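Nrps/pks (Streptomyces albus, PDB 4OPE) is a ketosynthase domain of a modular, "AT-less" type I polyketide synthase, and probably catalyses a decarboxylative condensation step in oxazolomycin assembly. Local coordinates at residues Glu39-Glu43 with Asp44-His48; Pro209-Tyr212 with Leu213-Lys217; Arg381-Pro384 with His385-Leu388. All coordinates share one frame; numbering follows the deposited sequence.

Interaction 1 (Glu39-Glu43 with Asp44-His48)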
ATOM      1  N   GLU A  39       3.705  19.779  21.897  1.00 42.56           N
ATOM      2  CA  GLU A  39       4.271  19.644  23.248  1.00 44.25           C
ATOM      3  C   GLU A  39       5.625  18.913  23.186  1.00 43.19           C
ATOM      4  O   GLU A  39       5.974  18.296  22.190  1.00 38.70           O
ATOM      5  CB  GLU A  39       3.348  18.841  24.184  1.00 47.06           C
ATOM      6  CG  GLU A  39       2.041  19.491  24.593  1.00 51.05           C
ATOM      7  CD  GLU A  39       2.210  20.689  25.519  1.00 60.56           C
ATOM      8  OE1 GLU A  39       1.181  21.376  25.791  1.00 65.94           O
ATOM      9  OE2 GLU A  39       3.364  20.969  25.949  1.00 68.14           O
ATOM     10  N   GLU A  40       6.381  19.029  24.272  1.00 46.73           N
ATOM     11  CA  GLU A  40       7.613  18.298  24.446  1.00 48.06           C
ATOM     12  C   GLU A  40       7.323  16.835  24.551  1.00 46.55           C
ATOM     13  O   GLU A  40       6.251  16.469  24.980  1.00 48.15           O
ATOM     14  CB  GLU A  40       8.349  18.748  25.695  1.00 50.38           C
ATOM     15  CG  GLU A  40       9.047  20.088  25.494  1.00 56.17           C
ATOM     16  CD  GLU A  40       9.979  20.490  26.643  1.00 59.76           C
ATOM     17  OE1 GLU A  40      10.400  19.586  27.434  1.00 58.09           O
ATOM     18  OE2 GLU A  40      10.285  21.719  26.724  1.00 57.01           O
ATOM     19  N   VAL A  41       8.285  16.005  24.162  1.00 46.36           N
ATOM     20  CA  VAL A  41       8.167  14.571  24.345  1.00 47.43           C
ATOM     21  C   VAL A  41       7.690  14.198  25.760  1.00 50.39           C
ATOM     22  O   VAL A  41       8.263  14.616  26.757  1.00 54.78           O
ATOM     23  CB  VAL A  41       9.470  13.808  24.076  1.00 46.24           C
ATOM     24  CG1 VAL A  41       9.184  12.326  24.227  1.00 46.26           C
ATOM     25  CG2 VAL A  41      10.012  14.082  22.675  1.00 44.51           C
ATOM     26  N   PRO A  42       6.610  13.435  25.840  1.00 51.96           N
ATOM     27  CA  PRO A  42       6.139  13.081  27.153  1.00 53.97           C
ATOM     28  C   PRO A  42       7.080  12.130  27.870  1.00 53.50           C
ATOM     29  O   PRO A  42       7.631  11.251  27.250  1.00 54.86           O
ATOM     30  CB  PRO A  42       4.793  12.396  26.873  1.00 52.51           C
ATOM     31  CG  PRO A  42       4.353  12.974  25.590  1.00 53.57           C
ATOM     32  CD  PRO A  42       5.578  13.282  24.802  1.00 51.77           C
ATOM     33  N   GLU A  43       7.231  12.311  29.177  1.00 58.72           N
ATOM     34  CA  GLU A  43       7.982  11.393  30.020  1.00 60.72           C
ATOM     35  C   GLU A  43       7.546   9.962  29.826  1.00 59.71           C
ATOM     36  O   GLU A  43       8.375   9.092  29.702  1.00 60.99           O
ATOM     37  CB  GLU A  43       7.787  11.741  31.474  1.00 67.06           C
ATOM     38  CG  GLU A  43       8.595  12.946  31.902  1.00 78.30           C
ATOM     39  CD  GLU A  43       8.519  13.200  33.404  1.00 89.32           C
ATOM     40  OE1 GLU A  43       8.641  12.223  34.208  1.00 90.15           O
ATOM     41  OE2 GLU A  43       8.331  14.391  33.764  1.00 91.71           O
ATOM     42  N   ASP A  44       6.246   9.703  29.776  1.00 59.96           N
ATOM     43  CA  ASP A  44       5.780   8.313  29.709  1.00 58.90           C
ATOM     44  C   ASP A  44       6.012   7.580  28.372  1.00 55.01           C
ATOM     45  O   ASP A  44       5.700   6.385  28.269  1.00 52.10           O
ATOM     46  CB  ASP A  44       4.338   8.152  30.217  1.00 61.76           C
ATOM     47  CG  ASP A  44       3.325   8.921  29.429  1.00 66.72           C
ATOM     48  OD1 ASP A  44       3.670   9.694  28.515  1.00 76.87           O
ATOM     49  OD2 ASP A  44       2.139   8.752  29.754  1.00 68.38           O
ATOM     50  N   ARG A  45       6.589   8.268  27.384  1.00 51.22           N
ATOM     51  CA  ARG A  45       6.931   7.647  26.117  1.00 50.49           C
ATOM     52  C   ARG A  45       8.374   7.214  26.121  1.00 49.50           C
ATOM     53  O   ARG A  45       8.685   6.074  25.837  1.00 47.80           O
ATOM     54  CB  ARG A  45       6.746   8.625  24.945  1.00 53.14           C
ATOM     55  CG  ARG A  45       5.362   9.182  24.775  1.00 55.45           C
ATOM     56  CD  ARG A  45       4.356   8.120  24.387  1.00 56.09           C
ATOM     57  NE  ARG A  45       3.168   8.811  23.895  1.00 55.28           N
ATOM     58  CZ  ARG A  45       2.794   8.886  22.622  1.00 51.01           C
ATOM     59  NH1 ARG A  45       1.696   9.566  22.326  1.00 52.16           N
ATOM     60  NH2 ARG A  45       3.487   8.278  21.658  1.00 49.43           N
ATOM     61  N   TRP A  46       9.265   8.161  26.379  1.00 50.66           N
ATOM     62  CA  TRP A  46      10.677   7.852  26.513  1.00 51.28           C
ATOM     63  C   TRP A  46      11.370   9.050  27.124  1.00 51.73           C
ATOM     64  O   TRP A  46      10.798  10.152  27.180  1.00 50.51           O
ATOM     65  CB  TRP A  46      11.330   7.441  25.179  1.00 50.52           C
ATOM     66  CG  TRP A  46      11.407   8.518  24.144  1.00 49.34           C
ATOM     67  CD1 TRP A  46      12.282   9.552  24.105  1.00 51.11           C
ATOM     68  CD2 TRP A  46      10.597   8.641  22.974  1.00 48.36           C
ATOM     69  NE1 TRP A  46      12.054  10.335  22.999  1.00 48.93           N
ATOM     70  CE2 TRP A  46      11.037   9.790  22.277  1.00 47.88           C
ATOM     71  CE3 TRP A  46       9.544   7.894  22.444  1.00 46.40           C
ATOM     72  CZ2 TRP A  46      10.458  10.214  21.085  1.00 46.08           C
ATOM     73  CZ3 TRP A  46       8.991   8.301  21.248  1.00 44.39           C
ATOM     74  CH2 TRP A  46       9.433   9.458  20.595  1.00 44.72           C
ATOM     75  N   ASP A  47      12.580   8.792  27.615  1.00 53.17           N
ATOM     76  CA  ASP A  47      13.411   9.774  28.260  1.00 56.28           C
ATOM     77  C   ASP A  47      14.164  10.425  27.129  1.00 57.54           C
ATOM     78  O   ASP A  47      15.096   9.851  26.561  1.00 59.45           O
ATOM     79  CB  ASP A  47      14.356   9.074  29.249  1.00 61.16           C
ATOM     80  CG  ASP A  47      15.385  10.023  29.904  1.00 63.35           C
ATOM     81  OD1 ASP A  47      15.243  11.268  29.820  1.00 64.14           O
ATOM     82  OD2 ASP A  47      16.351   9.489  30.513  1.00 66.61           O
ATOM     83  N   HIS A  48      13.733  11.621  26.769  1.00 57.83           N
ATOM     84  CA  HIS A  48      14.353  12.312  25.672  1.00 58.09           C
ATOM     85  C   HIS A  48      15.727  12.886  26.050  1.00 61.41           C
ATOM     86  O   HIS A  48      16.528  13.187  25.162  1.00 66.56           O
ATOM     87  CB  HIS A  48      13.440  13.402  25.129  1.00 53.86           C
ATOM     88  CG  HIS A  48      13.738  13.754  23.711  1.00 50.88           C
ATOM     89  ND1 HIS A  48      13.627  12.844  22.690  1.00 50.69           N
ATOM     90  CD2 HIS A  48      14.165  14.903  23.140  1.00 51.03           C
ATOM     91  CE1 HIS A  48      13.964  13.415  21.547  1.00 51.63           C
ATOM     92  NE2 HIS A  48      14.295  14.669  21.791  1.00 50.00           N
TER
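Val-41 folds back over Trp-46 and His-48 in the turn that follows strand 39-40, near the start of the ketosynthase fold. One valine lies over two aromatic rings. The branch CG1 of Val-41 lies over one face of the indole of Trp-46, 3.9 Å from the centroid of the five-membered ring and offset toward the rim. The other branch, CG2 of Val-41, sits over a face of the imidazole, 4.0 Å from the centroid of the His-48 ring. Both are CH-pi contacts. They use different methyls because CG1 stands trans to the backbone N (chi1 -177°), while CG2 lies beside that nitrogen. The two rings are joined edge to edge. NE1 of Trp-46 donates a nearly straight bond of 3.0 Å to ND1 of His-48 (N-H...acceptor 168°), in the plane of both rings. This bond, with that from NE2 of His-48 to the backbone O of Ala-64, holds the rotation of the imidazole.

The chain reverses between Pro-42 and Arg-45. N of Arg-45 donates to O of Pro-42 at 3.2 Å, from above the carbonyl plane. The two side chains run alongside each other, with CB of Pro-42 3.9 Å from CG of Arg-45. OD1 of Asp-44 comes to 3.4 Å from CB of Pro-42. The guanidinium of Arg-45 leaves the turn and forms a salt bridge with Glu-241. Its NH1 is also bonded to O of Leu-70. Pro-42 packs on Trp-69. The backbone angles of Glu-43 and Asp-44 are those of a type I beta turn. The sequence Val-Pro-Glu-Asp-Arg-Trp-Asp around it matches the VPxxRW(D) pattern common near the N-terminus of polyketide synthase ketosynthases.

Interaction 2 (Pro209-Tyr212 with Leu213-Lys217)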
ATOM      1  N   PRO A 209      11.784   6.410  19.994  1.00 45.89           N
ATOM      2  CA  PRO A 209      12.714   7.531  19.839  1.00 45.50           C
ATOM      3  C   PRO A 209      13.634   7.492  18.610  1.00 43.74           C
ATOM      4  O   PRO A 209      14.157   8.511  18.213  1.00 44.58           O
ATOM      5  CB  PRO A 209      13.560   7.456  21.123  1.00 47.74           C
ATOM      6  CG  PRO A 209      13.417   6.056  21.630  1.00 47.44           C
ATOM      7  CD  PRO A 209      12.008   5.694  21.270  1.00 47.22           C
ATOM      8  N   LEU A 210      13.863   6.324  18.037  1.00 43.58           N
ATOM      9  CA  LEU A 210      14.639   6.166  16.790  1.00 41.55           C
ATOM     10  C   LEU A 210      14.209   7.140  15.722  1.00 42.83           C
ATOM     11  O   LEU A 210      15.054   7.743  15.077  1.00 41.30           O
ATOM     12  CB  LEU A 210      14.491   4.737  16.295  1.00 42.38           C
ATOM     13  CG  LEU A 210      15.345   4.040  15.212  1.00 43.94           C
ATOM     14  CD1 LEU A 210      14.976   4.479  13.812  1.00 45.58           C
ATOM     15  CD2 LEU A 210      16.812   4.254  15.460  1.00 44.60           C
ATOM     16  N   LYS A 211      12.885   7.335  15.543  1.00 45.44           N
ATOM     17  CA  LYS A 211      12.380   8.269  14.513  1.00 43.52           C
ATOM     18  C   LYS A 211      12.969   9.674  14.671  1.00 41.71           C
ATOM     19  O   LYS A 211      13.246  10.367  13.696  1.00 38.58           O
ATOM     20  CB  LYS A 211      10.860   8.391  14.549  1.00 44.38           C
ATOM     21  CG  LYS A 211      10.330   9.360  13.476  1.00 45.92           C
ATOM     22  CD  LYS A 211       8.845   9.255  13.187  1.00 44.20           C
ATOM     23  CE  LYS A 211       8.018   9.975  14.237  1.00 44.72           C
ATOM     24  NZ  LYS A 211       6.573   9.586  14.164  1.00 48.65           N
ATOM     25  N   TYR A 212      13.128  10.099  15.914  1.00 41.60           N
ATOM     26  CA  TYR A 212      13.611  11.445  16.177  1.00 41.60           C
ATOM     27  C   TYR A 212      15.084  11.526  15.840  1.00 43.14           C
ATOM     28  O   TYR A 212      15.517  12.558  15.382  1.00 45.25           O
ATOM     29  CB  TYR A 212      13.291  11.882  17.614  1.00 41.78           C
ATOM     30  CG  TYR A 212      11.907  12.518  17.756  1.00 42.97           C
ATOM     31  CD1 TYR A 212      10.714  11.761  17.676  1.00 44.08           C
ATOM     32  CD2 TYR A 212      11.786  13.862  17.929  1.00 43.23           C
ATOM     33  CE1 TYR A 212       9.462  12.373  17.793  1.00 42.98           C
ATOM     34  CE2 TYR A 212      10.553  14.479  18.036  1.00 44.01           C
ATOM     35  CZ  TYR A 212       9.390  13.752  17.976  1.00 43.00           C
ATOM     36  OH  TYR A 212       8.206  14.461  18.115  1.00 40.42           O
ATOM     37  N   LEU A 213      15.846  10.439  15.999  1.00 43.85           N
ATOM     38  CA  LEU A 213      17.246  10.443  15.534  1.00 46.01           C
ATOM     39  C   LEU A 213      17.391  10.418  14.023  1.00 44.32           C
ATOM     40  O   LEU A 213      18.129  11.200  13.449  1.00 47.59           O
ATOM     41  CB  LEU A 213      18.060   9.308  16.151  1.00 47.22           C
ATOM     42  CG  LEU A 213      18.212   9.504  17.655  1.00 50.94           C
ATOM     43  CD1 LEU A 213      18.869   8.284  18.201  1.00 55.28           C
ATOM     44  CD2 LEU A 213      19.034  10.720  18.029  1.00 53.14           C
ATOM     45  N   GLN A 214      16.685   9.517  13.382  1.00 44.28           N
ATOM     46  CA  GLN A 214      16.620   9.480  11.923  1.00 44.44           C
ATOM     47  C   GLN A 214      16.258  10.873  11.360  1.00 42.17           C
ATOM     48  O   GLN A 214      16.898  11.381  10.450  1.00 40.82           O
ATOM     49  CB  GLN A 214      15.563   8.462  11.531  1.00 48.11           C
ATOM     50  CG  GLN A 214      15.911   7.486  10.454  1.00 52.05           C
ATOM     51  CD  GLN A 214      14.929   6.315  10.397  1.00 61.79           C
ATOM     52  OE1 GLN A 214      13.804   6.348  10.969  1.00 66.06           O
ATOM     53  NE2 GLN A 214      15.348   5.252   9.700  1.00 66.00           N
ATOM     54  N   LEU A 215      15.235  11.516  11.908  1.00 40.79           N
ATOM     55  CA  LEU A 215      14.832  12.780  11.345  1.00 39.94           C
ATOM     56  C   LEU A 215      15.877  13.882  11.695  1.00 39.75           C
ATOM     57  O   LEU A 215      16.120  14.782  10.888  1.00 37.53           O
ATOM     58  CB  LEU A 215      13.400  13.177  11.775  1.00 38.21           C
ATOM     59  CG  LEU A 215      12.200  12.372  11.228  1.00 38.40           C
ATOM     60  CD1 LEU A 215      10.893  12.885  11.826  1.00 37.69           C
ATOM     61  CD2 LEU A 215      12.080  12.336   9.712  1.00 36.94           C
ATOM     62  N   ALA A 216      16.480  13.826  12.879  1.00 38.22           N
ATOM     63  CA  ALA A 216      17.461  14.864  13.231  1.00 41.39           C
ATOM     64  C   ALA A 216      18.670  14.754  12.331  1.00 41.99           C
ATOM     65  O   ALA A 216      19.121  15.727  11.781  1.00 43.54           O
ATOM     66  CB  ALA A 216      17.885  14.772  14.686  1.00 42.33           C
ATOM     67  N   LYS A 217      19.132  13.539  12.115  1.00 43.63           N
ATOM     68  CA  LYS A 217      20.233  13.306  11.208  1.00 46.50           C
ATOM     69  C   LYS A 217      20.032  13.930   9.825  1.00 45.68           C
ATOM     70  O   LYS A 217      20.965  14.485   9.264  1.00 47.18           O
ATOM     71  CB  LYS A 217      20.518  11.805  11.094  1.00 48.75           C
ATOM     72  CG  LYS A 217      21.855  11.496  10.460  1.00 50.50           C
ATOM     73  CD  LYS A 217      21.808  10.258   9.572  1.00 55.49           C
ATOM     74  CE  LYS A 217      22.976  10.216   8.580  1.00 57.94           C
ATOM     75  NZ  LYS A 217      24.275  10.389   9.311  1.00 61.02           N
TER
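Leu-210 and Gln-214 meet one turn apart on helix 210-217, a short alpha-helix of the ketosynthase at the subunit interface. Backbone bonds set the spacing. N of Gln-214 donates to O of Leu-210 at 2.9 Å, almost in line with the C=O. N of Leu-215 is bonded to O of Lys-211 at 2.9 Å, and N of Ala-216 to O of Tyr-212 at 3.0 Å. The bond from N of Leu-213 to O of Pro-209 is weak.

The side-chain contacts are mostly apolar. CG of Lys-211 lies alongside Leu-215, 3.9 Å from its CD1, and both side chains point the same way. CG of Leu-215 also rests against O of Lys-211.

The polar ends are held elsewhere. NZ of Lys-211 forms a salt bridge with Glu-353 and a hydrogen bond with OG of Ser-206. OH of Tyr-212 is bonded to the backbone O of Trp-66.

One side of the helix packs on the second subunit. Leu-210 meets Ala-147 of that subunit, Leu-213 its Ala-140 and Gln-214 its Thr-148. With CG of Leu-210 trans to the backbone N (chi1 -166°), the bend at chi2 (-76°) turns the methyl CD1 toward Gln-214, 3.6 Å from its OE1.

Interaction 3 (Arg381-Pro384 with His385-Leu388)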
ATOM      1  N   ARG A 381       4.043  36.838  10.476  1.00 45.19           N
ATOM      2  CA  ARG A 381       4.769  37.398   9.330  1.00 43.41           C
ATOM      3  C   ARG A 381       4.918  36.286   8.310  1.00 42.47           C
ATOM      4  O   ARG A 381       5.291  35.169   8.629  1.00 40.26           O
ATOM      5  CB  ARG A 381       6.138  37.917   9.726  1.00 42.95           C
ATOM      6  CG  ARG A 381       6.129  38.877  10.897  1.00 42.68           C
ATOM      7  CD  ARG A 381       7.515  39.260  11.401  1.00 42.58           C
ATOM      8  NE  ARG A 381       8.452  39.691  10.356  1.00 43.19           N
ATOM      9  CZ  ARG A 381       8.311  40.786   9.612  1.00 44.69           C
ATOM     10  NH1 ARG A 381       7.262  41.580   9.766  1.00 45.86           N
ATOM     11  NH2 ARG A 381       9.226  41.107   8.705  1.00 43.46           N
ATOM     12  N   LEU A 382       4.614  36.598   7.072  1.00 43.50           N
ATOM     13  CA  LEU A 382       4.691  35.609   6.036  1.00 45.51           C
ATOM     14  C   LEU A 382       6.096  35.309   5.688  1.00 45.62           C
ATOM     15  O   LEU A 382       6.985  36.112   5.893  1.00 49.10           O
ATOM     16  CB  LEU A 382       4.055  36.119   4.772  1.00 49.14           C
ATOM     17  CG  LEU A 382       2.539  36.182   4.739  1.00 53.56           C
ATOM     18  CD1 LEU A 382       2.200  36.494   3.289  1.00 56.79           C
ATOM     19  CD2 LEU A 382       1.859  34.894   5.203  1.00 56.13           C
ATOM     20  N   ASN A 383       6.289  34.145   5.109  1.00 44.49           N
ATOM     21  CA  ASN A 383       7.524  33.852   4.451  1.00 43.96           C
ATOM     22  C   ASN A 383       7.631  34.821   3.314  1.00 44.18           C
ATOM     23  O   ASN A 383       6.776  34.822   2.440  1.00 46.79           O
ATOM     24  CB  ASN A 383       7.479  32.442   3.927  1.00 44.28           C
ATOM     25  CG  ASN A 383       8.706  32.050   3.184  1.00 41.93           C
ATOM     26  OD1 ASN A 383       9.352  32.865   2.578  1.00 41.08           O
ATOM     27  ND2 ASN A 383       8.996  30.760   3.186  1.00 44.86           N
ATOM     28  N   PRO A 384       8.681  35.650   3.313  1.00 43.46           N
ATOM     29  CA  PRO A 384       8.833  36.687   2.302  1.00 44.14           C
ATOM     30  C   PRO A 384       9.276  36.175   0.967  1.00 47.05           C
ATOM     31  O   PRO A 384       9.180  36.925   0.012  1.00 49.80           O
ATOM     32  CB  PRO A 384       9.917  37.583   2.880  1.00 43.16           C
ATOM     33  CG  PRO A 384      10.730  36.675   3.698  1.00 42.56           C
ATOM     34  CD  PRO A 384       9.806  35.635   4.252  1.00 42.44           C
ATOM     35  N   HIS A 385       9.738  34.925   0.880  1.00 47.13           N
ATOM     36  CA  HIS A 385      10.180  34.371  -0.415  1.00 49.75           C
ATOM     37  C   HIS A 385       9.084  33.667  -1.224  1.00 51.15           C
ATOM     38  O   HIS A 385       9.399  33.019  -2.224  1.00 50.91           O
ATOM     39  CB  HIS A 385      11.320  33.377  -0.214  1.00 48.09           C
ATOM     40  CG  HIS A 385      12.384  33.884   0.693  1.00 49.17           C
ATOM     41  ND1 HIS A 385      12.709  33.261   1.883  1.00 50.94           N
ATOM     42  CD2 HIS A 385      13.178  34.970   0.606  1.00 49.90           C
ATOM     43  CE1 HIS A 385      13.659  33.945   2.496  1.00 50.28           C
ATOM     44  NE2 HIS A 385      13.952  34.993   1.746  1.00 54.06           N
ATOM     45  N   LEU A 386       7.825  33.749  -0.800  1.00 49.69           N
ATOM     46  CA  LEU A 386       6.729  33.074  -1.537  1.00 50.64           C
ATOM     47  C   LEU A 386       6.134  33.959  -2.594  1.00 55.80           C
ATOM     48  O   LEU A 386       5.626  33.457  -3.619  1.00 51.10           O
ATOM     49  CB  LEU A 386       5.576  32.732  -0.621  1.00 48.27           C
ATOM     50  CG  LEU A 386       5.863  31.961   0.645  1.00 46.94           C
ATOM     51  CD1 LEU A 386       4.616  32.002   1.502  1.00 46.88           C
ATOM     52  CD2 LEU A 386       6.293  30.543   0.307  1.00 44.85           C
ATOM     53  N   ASP A 387       6.121  35.264  -2.274  1.00 60.91           N
ATOM     54  CA  ASP A 387       5.517  36.293  -3.113  1.00 66.61           C
ATOM     55  C   ASP A 387       4.026  36.042  -3.350  1.00 61.02           C
ATOM     56  O   ASP A 387       3.540  36.160  -4.473  1.00 54.68           O
ATOM     57  CB  ASP A 387       6.275  36.401  -4.452  1.00 75.04           C
ATOM     58  CG  ASP A 387       5.994  37.719  -5.189  1.00 83.47           C
ATOM     59  OD1 ASP A 387       5.797  38.770  -4.514  1.00 77.07           O
ATOM     60  OD2 ASP A 387       5.970  37.682  -6.447  1.00 93.78           O
ATOM     61  N   LEU A 388       3.313  35.701  -2.275  1.00 62.13           N
ATOM     62  CA  LEU A 388       1.887  35.359  -2.346  1.00 61.52           C
ATOM     63  C   LEU A 388       0.998  36.373  -3.037  1.00 65.09           C
ATOM     64  O   LEU A 388       0.001  36.016  -3.668  1.00 59.67           O
ATOM     65  CB  LEU A 388       1.330  35.196  -0.950  1.00 61.83           C
ATOM     66  CG  LEU A 388       1.419  33.799  -0.359  1.00 61.38           C
ATOM     67  CD1 LEU A 388       0.672  33.813   0.960  1.00 62.48           C
ATOM     68  CD2 LEU A 388       0.853  32.747  -1.295  1.00 59.22           C
TER
HETATM   69  O   HOH W   1      11.738  30.020   1.718  1.00 39.56           O
HETATM   70  O   HOH W   2       5.291  36.268   0.464  1.00 59.93           O
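Asn-383 and His-385 meet in an Asx turn, set on a type I beta turn from Asn-383 to Leu-386. It lies in the loop before strand 393-395. OD1 of Asn-383 takes the backbone N-H of His-385 at 2.7 Å, with the donor tilted 18° from the carbonyl plane. The amide reaches it because CG lies opposite the backbone N (chi1 178°).

The tight part faces the protein. CB of Asn-383 packs against CG of Leu-386 at 3.7 Å, and the two side chains cross at about a right angle. Leu-386 in turn packs on Asp-319, Pro-320 and Ile-323 of helix 318-329. Leu-382 and Leu-388 meet by their methyl groups, CD1 to CD1 at 3.9 Å. Leu-382 also touches Leu-395, and Leu-388 touches Phe-393, so both pack on strand 393-395. Water 2 bridges the two halves of the loop. It donates to O of Asn-383 at 2.9 Å and accepts a weak bond from N of Leu-388.

The looser part is on the outer surface. Pro-384 and His-385 are exposed and lie side by side. The imidazole stands almost perpendicular to the amide of Asn-383 (86° between planes). Water 1 accepts from ND2 of Asn-383 at 3.2 Å and has a weak bond with ND1 of His-385.

Replacing Asn-383 by alanine is likely to leave the N-H of His-385 without its side-chain acceptor and water 1 without its amide donor, and so to weaken the hold on the turn.

The ring of His-385 is backed by its neighbour in sequence. CG of Pro-384 sits over the centre of one face, 4.1 Å from the centroid of the His-385 ring, in a CH-pi contact.

How the interactions relate
The three contacts follow one another along the chain, and all lie in the ketosynthase region. Interactions 1 and 2 are neighbours in space, with centres about 14 Å apart, although about 160 residues separate them in sequence. They touch where Trp-46 CE3 meets Pro-209 CD at 3.5 Å, and where Trp-46 CZ2 meets Tyr-212 CD1. The turn after strand 39-40 thus packs on Pro-209 and Tyr-212 of the helical region 209-217, whose own residues reach the second subunit. Interaction 3 stands apart, its centre about 34 Å from interaction 1 and about 29 Å from interaction 2. It precedes 393-395, an outermost strand of the large mixed sheet within this chain.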